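Local structure of conserved hypothetical protein (Agrobacterium tumefaciens, 2FEX) at residues 52-55 with 56-60; 105-109 with 110-114; 164-168 with 169-173. The protein is of unknown function but belongs to the DJ-1/PfpI family, whose characterised relatives include enzymes and stress-response proteins built on a glutaminase-like alpha/beta fold. One frame throughout, in Å; residues are numbered along the deposited sequence.

Contact 1 (52-55 with 56-60); sequences PDTS and YDALD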
# COMPACT_ATOMS: atom_id res chain seq x y z
N PRO A 52 -1.86 -5.98 15.36
CA PRO A 52 -0.47 -5.54 15.46
C PRO A 52 0.37 -6.48 16.36
O PRO A 52 -0.17 -7.40 17.04
CB PRO A 52 -0.60 -4.18 16.15
CG PRO A 52 -1.72 -4.42 17.15
CD PRO A 52 -2.74 -5.23 16.29
N ASP A 53 1.67 -6.23 16.40
CA ASP A 53 2.55 -6.91 17.32
C ASP A 53 2.46 -6.40 18.75
O ASP A 53 2.60 -7.18 19.70
CB ASP A 53 4.00 -6.74 16.85
CG ASP A 53 4.21 -7.31 15.45
OD1 ASP A 53 4.05 -8.57 15.32
OD2 ASP A 53 4.48 -6.55 14.52
N THR A 54 2.26 -5.08 18.89
CA THR A 54 2.38 -4.49 20.22
C THR A 54 1.61 -3.16 20.30
O THR A 54 0.88 -2.80 19.34
CB THR A 54 3.91 -4.33 20.53
OG1 THR A 54 4.08 -4.14 21.93
CG2 THR A 54 4.49 -3.16 19.72
N SER A 55 1.74 -2.49 21.46
CA SER A 55 1.08 -1.20 21.65
C SER A 55 2.16 -0.11 21.56
O SER A 55 3.38 -0.35 21.72
CB SER A 55 0.49 -1.13 23.09
OG SER A 55 1.52 -1.36 24.06
N TYR A 56 1.69 1.13 21.39
CA TYR A 56 2.62 2.28 21.33
C TYR A 56 3.46 2.35 22.63
O TYR A 56 4.66 2.65 22.56
CB TYR A 56 1.85 3.58 21.23
CG TYR A 56 1.29 3.93 19.86
CD1 TYR A 56 1.13 2.95 18.86
CD2 TYR A 56 0.80 5.24 19.62
CE1 TYR A 56 0.56 3.31 17.60
CE2 TYR A 56 0.23 5.61 18.42
CZ TYR A 56 0.09 4.66 17.41
OH TYR A 56 -0.46 4.99 16.22
N ASP A 57 2.83 2.07 23.78
CA ASP A 57 3.53 2.31 25.03
C ASP A 57 4.62 1.24 25.26
O ASP A 57 5.47 1.43 26.13
CB ASP A 57 2.53 2.31 26.18
CG ASP A 57 1.74 1.01 26.24
OD1 ASP A 57 0.80 0.84 25.42
OD2 ASP A 57 2.10 0.15 27.04
N ALA A 58 4.60 0.17 24.48
CA ALA A 58 5.65 -0.84 24.60
C ALA A 58 6.81 -0.63 23.63
O ALA A 58 7.80 -1.41 23.66
CB ALA A 58 5.06 -2.26 24.38
N LEU A 59 6.72 0.37 22.76
CA LEU A 59 7.80 0.59 21.81
C LEU A 59 8.99 1.23 22.54
O LEU A 59 8.85 2.33 23.14
CB LEU A 59 7.32 1.53 20.68
CG LEU A 59 6.19 0.96 19.82
CD1 LEU A 59 5.77 2.03 18.81
CD2 LEU A 59 6.72 -0.32 19.02
N ASP A 60 10.16 0.58 22.49
CA ASP A 60 11.31 1.05 23.24
C ASP A 60 12.43 1.37 22.22
O ASP A 60 12.89 0.47 21.49
CB ASP A 60 11.72 -0.02 24.24
CG ASP A 60 12.78 0.43 25.17
OD1 ASP A 60 13.54 1.36 24.78
OD2 ASP A 60 12.89 -0.18 26.28
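With chi1 at 56°, Ser55 holds OG between its own N and carbonyl carbon, and Asp57, in the conformer described, sets CG in the same kind of position, chi1 57°; together these turns bring the hydroxyl over the carboxylate. In that conformer Ser55 OG donates to Asp57 OD1 over 2.7 Å, reaching it from above the carboxylate plane, 54° out of it; Asp57 has a second conformer, so this bond is the less certain one. The backbone closes the same turn: Ala58 N bonds to Ser55 O at 3.1 Å. This is the point where edge strand 54-55 of the central sheet, lying against strand 31-36, gives way to the short 3-10 segment 56-58. Thr54 spreads its two branches over the turn. OG1 sits 3.2 Å from Ala58 CB, while CG2 meets Leu59 CD2 at 3.7 Å, the two side chains crossing obliquely. Leu59 then continues inward to Leu86 and Phe90 of helix 84-92. The Tyr56 side chain turns away from Ser55, though CB stays 3.7 Å from Ser55 C, and the ring runs into the core, where OH is hydrogen-bonded to Leu8 O.

Contact 2 (105-109 with 110-114); sequences SALGG and TGVLN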
# COMPACT_ATOMS: atom_id res chain seq x y z
N SER A 105 1.61 16.33 9.75
CA SER A 105 1.11 17.50 10.49
C SER A 105 1.02 17.17 12.00
O SER A 105 1.31 18.02 12.83
CB SER A 105 -0.26 17.91 9.93
OG SER A 105 -0.09 18.36 8.56
N ALA A 106 0.63 15.94 12.32
CA ALA A 106 0.67 15.54 13.73
C ALA A 106 2.08 15.67 14.32
O ALA A 106 2.22 16.15 15.48
CB ALA A 106 0.09 14.11 13.88
N LEU A 107 3.13 15.28 13.56
CA LEU A 107 4.51 15.49 14.03
C LEU A 107 4.78 16.98 14.25
O LEU A 107 5.40 17.35 15.23
CB LEU A 107 5.52 14.95 13.03
CG LEU A 107 5.61 13.44 12.95
CD1 LEU A 107 6.78 13.13 12.03
CD2 LEU A 107 5.90 12.81 14.39
N GLY A 108 4.31 17.83 13.33
CA GLY A 108 4.45 19.28 13.56
C GLY A 108 3.85 19.68 14.91
O GLY A 108 4.36 20.56 15.60
N GLY A 109 2.77 19.02 15.32
CA GLY A 109 2.10 19.35 16.61
C GLY A 109 2.90 18.94 17.86
O GLY A 109 2.64 19.45 18.96
N THR A 110 3.88 18.05 17.68
CA THR A 110 4.83 17.70 18.76
C THR A 110 5.98 18.68 18.90
O THR A 110 6.78 18.55 19.86
CB THR A 110 5.47 16.29 18.55
OG1 THR A 110 6.43 16.35 17.46
CG2 THR A 110 4.37 15.21 18.34
N GLY A 111 6.12 19.62 17.95
CA GLY A 111 7.26 20.55 17.93
C GLY A 111 8.49 20.04 17.17
O GLY A 111 9.44 20.83 16.96
N VAL A 112 8.48 18.77 16.75
CA VAL A 112 9.67 18.16 16.15
C VAL A 112 10.05 18.77 14.78
O VAL A 112 11.16 18.58 14.26
CB VAL A 112 9.51 16.62 16.07
CG1 VAL A 112 8.56 16.20 14.92
CG2 VAL A 112 10.85 15.97 15.96
N LEU A 113 9.09 19.47 14.15
CA LEU A 113 9.39 20.10 12.85
C LEU A 113 9.88 21.55 13.00
O LEU A 113 10.04 22.24 12.01
CB LEU A 113 8.18 20.05 11.91
CG LEU A 113 7.56 18.68 11.74
CD1 LEU A 113 6.38 18.70 10.72
CD2 LEU A 113 8.64 17.65 11.35
N ASN A 114 10.04 22.04 14.24
CA ASN A 114 10.34 23.49 14.41
C ASN A 114 11.69 23.94 13.85
O ASN A 114 11.85 25.11 13.45
CB ASN A 114 10.28 23.88 15.89
CG ASN A 114 8.85 23.86 16.47
OD1 ASN A 114 7.85 23.59 15.77
ND2 ASN A 114 8.75 24.11 17.81
O HOH W 1 6.92 21.23 14.84
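This is a local, largely buried helix-end contact: the last turn of helix 102-109 meets the chain that leaves it, between helix 84-92 and strand 150-153. Thr110 does most of the polar work. Its OG1 gives a 2.7 Å hydrogen bond to Leu107 O, lying in the carbonyl plane on a lone pair, whereas Thr110 N reaches the same oxygen at 3.0 Å from above that plane. The hydroxyl can fold back this way because chi1 of 73° tucks OG1 between the backbone N and the carbonyl carbon. OG1 also accepts from Val112 N at 3.3 Å, forming an ST turn. Gly111, with positive phi, is where the chain leaves helical geometry, and its N bonds to Gly108 O. From there a type I turn runs from Gly111 to Asn114 and carries the side chains of its two middle residues, Val112 and Leu113, back onto the helix.

In the conformer described, Val112 CG1 lies 3.8 Å from Leu107 CB, alongside the helix. Leu113 comes back over Gly108: its CD1 stands 3.4 Å from Gly108 N, close against bare backbone where no side chain intervenes. Both also rest on Val150. Leu107 also touches residues of a Gly-x-Cys-x-Ala pattern that resembles the nucleophile elbow of this superfamily, an assignment that remains unconfirmed here.

A water completes the join, donating to Gly108 O at 2.8 Å and to Asn114 OD1, which also accepts from Arg133 N, and accepting from Leu113 N. The carbonyl oxygens of Leu107 and Gly108 are thus each met by two donors, and what satisfies these two at the mostly buried helix end is a side-chain hydroxyl, backbone amides and one bridging water.

Contact 3 (164-168 with 169-173); sequences EILKS and LGLFG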
# COMPACT_ATOMS: atom_id res chain seq x y z
N GLU A 164 13.56 7.80 1.52
CA GLU A 164 14.27 8.66 2.50
C GLU A 164 14.45 7.94 3.86
O GLU A 164 15.46 8.14 4.54
CB GLU A 164 13.57 10.00 2.70
CG GLU A 164 13.62 10.91 1.46
CD GLU A 164 15.05 11.37 1.10
OE1 GLU A 164 16.04 11.22 1.89
OE2 GLU A 164 15.20 11.90 -0.03
N ILE A 165 13.48 7.08 4.22
CA ILE A 165 13.59 6.30 5.46
C ILE A 165 14.75 5.34 5.31
O ILE A 165 15.64 5.25 6.20
CB ILE A 165 12.29 5.54 5.75
CG1 ILE A 165 11.23 6.58 6.15
CG2 ILE A 165 12.47 4.46 6.84
CD1 ILE A 165 9.77 6.09 6.12
N LEU A 166 14.78 4.64 4.17
CA LEU A 166 15.88 3.71 3.92
C LEU A 166 17.25 4.40 3.86
O LEU A 166 18.19 3.88 4.44
CB LEU A 166 15.64 2.93 2.65
CG LEU A 166 14.44 1.96 2.76
CD1 LEU A 166 14.26 1.33 1.41
CD2 LEU A 166 14.64 0.93 3.92
N LYS A 167 17.33 5.55 3.21
CA LYS A 167 18.59 6.29 3.19
C LYS A 167 19.04 6.69 4.59
O LYS A 167 20.22 6.53 4.93
CB LYS A 167 18.49 7.55 2.33
CG LYS A 167 18.38 7.22 0.81
CD LYS A 167 18.33 8.54 0.04
CE LYS A 167 18.57 8.28 -1.44
NZ LYS A 167 18.60 9.55 -2.26
N SER A 168 18.10 7.21 5.40
CA SER A 168 18.41 7.60 6.80
C SER A 168 19.04 6.45 7.59
O SER A 168 19.97 6.64 8.42
CB SER A 168 17.18 8.11 7.54
OG SER A 168 17.48 8.40 8.91
N LEU A 169 18.54 5.24 7.33
CA LEU A 169 19.00 4.04 8.01
C LEU A 169 20.25 3.37 7.39
O LEU A 169 20.70 2.32 7.89
CB LEU A 169 17.83 3.03 8.13
CG LEU A 169 16.66 3.51 9.01
CD1 LEU A 169 15.46 2.57 8.87
CD2 LEU A 169 17.11 3.54 10.49
N GLY A 170 20.81 4.01 6.36
CA GLY A 170 21.98 3.44 5.64
C GLY A 170 21.63 2.14 4.91
O GLY A 170 22.52 1.30 4.65
N LEU A 171 20.37 1.98 4.52
CA LEU A 171 19.89 0.77 3.88
C LEU A 171 19.55 0.93 2.40
O LEU A 171 18.99 -0.00 1.81
CB LEU A 171 18.63 0.21 4.57
CG LEU A 171 18.89 -0.14 6.02
CD1 LEU A 171 17.51 -0.50 6.58
CD2 LEU A 171 19.96 -1.24 6.19
N PHE A 172 19.84 2.09 1.81
CA PHE A 172 19.43 2.30 0.43
C PHE A 172 20.58 1.92 -0.52
O PHE A 172 21.20 2.78 -1.14
CB PHE A 172 18.97 3.74 0.19
CG PHE A 172 18.20 3.94 -1.07
CD1 PHE A 172 16.98 3.31 -1.28
CD2 PHE A 172 18.73 4.81 -2.08
CE1 PHE A 172 16.27 3.53 -2.50
CE2 PHE A 172 18.02 5.06 -3.26
CZ PHE A 172 16.81 4.42 -3.48
N GLY A 173 20.85 0.63 -0.58
CA GLY A 173 21.89 0.11 -1.48
C GLY A 173 21.32 -0.16 -2.86
O GLY A 173 20.18 0.21 -3.19
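Phe172 and Lys167 run alongside each other in the same direction where the chain leaves the end of helix 158-168. The lysine's aliphatic stem follows the aromatic side chain: CG packs 3.6 Å from Phe172 CB, and farther out CE comes to 3.5 Å from Phe172 CD2, approaching the ring obliquely. Two torsion choices make them run together, since Phe172 has CG anti to its N (chi1 -164°) while Lys167 stays extended beyond CG. On that same side of the ring CD1 comes to 4.2 Å from Leu166 CB, so the ring lies across the stems of both neighbouring helix residues, Leu166 and Lys167. Glu177 and Leu180 of helix 174-180 also touch Phe172.

Leu166 meets Leu171 at about a right angle, its CD2 methyl resting 4.1 Å from Leu171 CB. Leu169 instead lies next to Ile165, with its CG packed 3.5 Å from Ile165 O. Leu96 of strand 96-100 touches both Ile165 and Leu169.

The backbone sets this arrangement. Leu169 N still makes the helical bond to Ile165 O, but Gly170 takes positive phi and the chain leaves the helix. Leu171 N then reaches back to Leu166 O at 2.9 Å with a fairly straight N-H, 160°, and Gly170 N bonds to Lys167 O at 3.0 Å. An inverse gamma turn centred on Phe172 leads on to Gly173, the N-cap position of helix 174-180. The two bonds back into the last turn, with positive phi at Gly170, make this helix end a Schellman motif.

In the fold
All three contacts are local turns at the ends of secondary structure, and none touches another; their centres lie 21 to 23 Å apart. Contact 2 is the most buried, whereas contacts 1 and 3 mix buried leucines or tyrosine with exposed residues. Contact 1 ends an edge strand, while contacts 2 and 3 end helices, each through a glycine with positive phi. They share neighbours: helix 84-92 receives side chains from contacts 1 and 2, and the central sheet is touched by all three. Chemistry follows place: a serine-aspartate pair at the partly exposed strand end, a threonine hydroxyl and a water in the buried turn, and mainly apolar side chains over the helix end of contact 3.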